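Thioesterase domain-containing protein (PDB 1IXL) is of unproven function but adopts the hot-dog fold and may hydrolyse acyl-CoA thioesters. Local coordinates at residues G26-V30 / Y57-A62. Sequence-based numbering, arbitrary orientation.
Sequences GYAEV and YAAMLA
G26 touches the end of the helix segment through its backbone: its CA lies 3.4 Å from O of A62, a CA-H...O contact. One water lies between the two residues, 2.7 Å from G26 N and 2.8 Å from A62 O. Phi of 67° is a conformation that glycine takes easily, and without a side chain it fits this turn into strand 27-33. The CB atoms of Y27 and E29 point away from the helix. A28 faces it, and its methyl is small enough to sit directly over the backbone, CB lying 3.6 Å from CB of L61 and 3.8 Å from O of A58. Toward the far end of the segment the gap is wider, and V30 fills it with both branches. CG2 rests on A58, whose small methyl lets it come within 3.8 Å of CA. The branched L61 serves both strand residues, giving CB to A28 and CD1 to V30 CG2. CG1 of V30, anti to the backbone N (chi1 -173°), turns instead to the Y57 ring, 3.8 Å from CD2. Tyrosine suits this place because its ring offers V30 an apolar surface while its OH is hydrogen-bonded to R14 and Q6. The axes of strand 27-30 and helix 57-62 approach to 6.5 Å and run roughly antiparallel, at 148°. Here the central helix 48-63 lies against the antiparallel sheet that wraps it in the hot-dog fold.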
ATOM      1  N   GLY A  26      11.351   7.658   3.184  1.00 28.55           N
ATOM      2  CA  GLY A  26      10.034   8.142   3.567  1.00 30.49           C
ATOM      3  C   GLY A  26       8.929   8.147   2.528  1.00 27.76           C
ATOM      4  O   GLY A  26       7.866   8.729   2.775  1.00 26.55           O
ATOM      5  N   TYR A  27       9.143   7.475   1.398  1.00 26.51           N
ATOM      6  CA  TYR A  27       8.140   7.483   0.331  1.00 27.49           C
ATOM      7  C   TYR A  27       8.229   6.254  -0.580  1.00 26.64           C
ATOM      8  O   TYR A  27       9.316   5.751  -0.876  1.00 24.62           O
ATOM      9  CB  TYR A  27       8.325   8.765  -0.484  1.00 26.99           C
ATOM     10  CG  TYR A  27       7.352   8.969  -1.627  1.00 28.97           C
ATOM     11  CD1 TYR A  27       6.110   9.560  -1.410  1.00 29.04           C
ATOM     12  CD2 TYR A  27       7.666   8.546  -2.922  1.00 27.35           C
ATOM     13  CE1 TYR A  27       5.200   9.723  -2.443  1.00 29.98           C
ATOM     14  CE2 TYR A  27       6.751   8.706  -3.969  1.00 29.62           C
ATOM     15  CZ  TYR A  27       5.523   9.296  -3.714  1.00 28.47           C
ATOM     16  OH  TYR A  27       4.611   9.478  -4.730  1.00 31.75           O
ATOM     17  N   ALA A  28       7.078   5.755  -1.018  1.00 24.39           N
ATOM     18  CA  ALA A  28       7.075   4.596  -1.909  1.00 23.58           C
ATOM     19  C   ALA A  28       5.860   4.597  -2.823  1.00 24.78           C
ATOM     20  O   ALA A  28       4.828   5.180  -2.500  1.00 24.46           O
ATOM     21  CB  ALA A  28       7.112   3.314  -1.111  1.00 25.20           C
ATOM     22  N   GLU A  29       6.019   3.955  -3.978  1.00 24.52           N
ATOM     23  CA  GLU A  29       4.953   3.842  -4.955  1.00 28.09           C
ATOM     24  C   GLU A  29       4.901   2.394  -5.407  1.00 26.65           C
ATOM     25  O   GLU A  29       5.935   1.777  -5.701  1.00 25.96           O
ATOM     26  CB  GLU A  29       5.192   4.774  -6.150  1.00 28.69           C
ATOM     27  CG  GLU A  29       5.106   6.259  -5.797  1.00 28.19           C
ATOM     28  CD  GLU A  29       5.226   7.158  -7.015  1.00 36.48           C
ATOM     29  OE1 GLU A  29       5.354   6.620  -8.143  1.00 33.71           O
ATOM     30  OE2 GLU A  29       5.182   8.400  -6.843  1.00 32.38           O
ATOM     31  N   VAL A  30       3.688   1.852  -5.446  1.00 26.64           N
ATOM     32  CA  VAL A  30       3.469   0.465  -5.835  1.00 24.80           C
ATOM     33  C   VAL A  30       2.276   0.429  -6.797  1.00 23.79           C
ATOM     34  O   VAL A  30       1.276   1.103  -6.574  1.00 22.54           O
ATOM     35  CB  VAL A  30       3.134  -0.409  -4.600  1.00 26.41           C
ATOM     36  CG1 VAL A  30       3.077  -1.871  -5.005  1.00 23.24           C
ATOM     37  CG2 VAL A  30       4.172  -0.182  -3.484  1.00 23.71           C
ATOM     38  N   TYR A  57       0.518  -2.222   1.583  1.00 21.50           N
ATOM     39  CA  TYR A  57       1.862  -2.575   1.147  1.00 20.86           C
ATOM     40  C   TYR A  57       2.695  -1.328   0.837  1.00 22.49           C
ATOM     41  O   TYR A  57       3.868  -1.275   1.195  1.00 20.11           O
ATOM     42  CB  TYR A  57       1.770  -3.531  -0.075  1.00 20.30           C
ATOM     43  CG  TYR A  57       3.083  -4.037  -0.696  1.00 20.55           C
ATOM     44  CD1 TYR A  57       4.197  -4.362   0.098  1.00 18.26           C
ATOM     45  CD2 TYR A  57       3.157  -4.313  -2.069  1.00 21.70           C
ATOM     46  CE1 TYR A  57       5.330  -4.952  -0.459  1.00 20.91           C
ATOM     47  CE2 TYR A  57       4.280  -4.911  -2.639  1.00 24.34           C
ATOM     48  CZ  TYR A  57       5.366  -5.237  -1.825  1.00 22.85           C
ATOM     49  OH  TYR A  57       6.447  -5.903  -2.360  1.00 23.74           O
ATOM     50  N   ALA A  58       2.103  -0.321   0.188  1.00 21.29           N
ATOM     51  CA  ALA A  58       2.850   0.891  -0.118  1.00 22.35           C
ATOM     52  C   ALA A  58       3.318   1.568   1.179  1.00 22.08           C
ATOM     53  O   ALA A  58       4.453   2.079   1.281  1.00 19.78           O
ATOM     54  CB  ALA A  58       1.972   1.867  -0.951  1.00 23.41           C
ATOM     55  N   ALA A  59       2.434   1.565   2.166  1.00 19.83           N
ATOM     56  CA  ALA A  59       2.713   2.154   3.469  1.00 19.91           C
ATOM     57  C   ALA A  59       3.897   1.438   4.140  1.00 19.65           C
ATOM     58  O   ALA A  59       4.790   2.090   4.689  1.00 23.01           O
ATOM     59  CB  ALA A  59       1.451   2.067   4.355  1.00 20.28           C
HETATM   60  N   MSE A  60       3.916   0.109   4.073  1.00 20.10           N
HETATM   61  CA  MSE A  60       5.008  -0.657   4.649  1.00 19.56           C
HETATM   62  C   MSE A  60       6.320  -0.272   3.953  1.00 23.59           C
HETATM   63  O   MSE A  60       7.378  -0.241   4.589  1.00 21.90           O
HETATM   64  CB  MSE A  60       4.776  -2.169   4.486  1.00 20.84           C
HETATM   65  CG  MSE A  60       3.518  -2.739   5.172  1.00 21.41           C
HETATM   66 SE   MSE A  60       3.511  -2.628   6.985  1.00 10.51          SE
HETATM   67  CE  MSE A  60       3.048  -1.093   7.181  1.00 15.99           C
ATOM     68  N   LEU A  61       6.270   0.013   2.651  1.00 23.74           N
ATOM     69  CA  LEU A  61       7.504   0.385   1.938  1.00 23.52           C
ATOM     70  C   LEU A  61       7.899   1.832   2.139  1.00 24.05           C
ATOM     71  O   LEU A  61       9.060   2.186   1.936  1.00 24.64           O
ATOM     72  CB  LEU A  61       7.419   0.055   0.435  1.00 23.45           C
ATOM     73  CG  LEU A  61       7.246  -1.449   0.174  1.00 23.39           C
ATOM     74  CD1 LEU A  61       7.337  -1.768  -1.321  1.00 23.34           C
ATOM     75  CD2 LEU A  61       8.303  -2.216   0.929  1.00 21.50           C
ATOM     76  N   ALA A  62       6.954   2.679   2.529  1.00 23.10           N
ATOM     77  CA  ALA A  62       7.304   4.062   2.795  1.00 23.85           C
ATOM     78  C   ALA A  62       8.156   4.065   4.079  1.00 26.80           C
ATOM     79  O   ALA A  62       8.992   4.949   4.271  1.00 22.65           O
ATOM     80  CB  ALA A  62       6.057   4.917   2.965  1.00 26.07           C
TER
HETATM   81  O   HOH W   1      11.694   5.580   4.823  1.00 37.65           O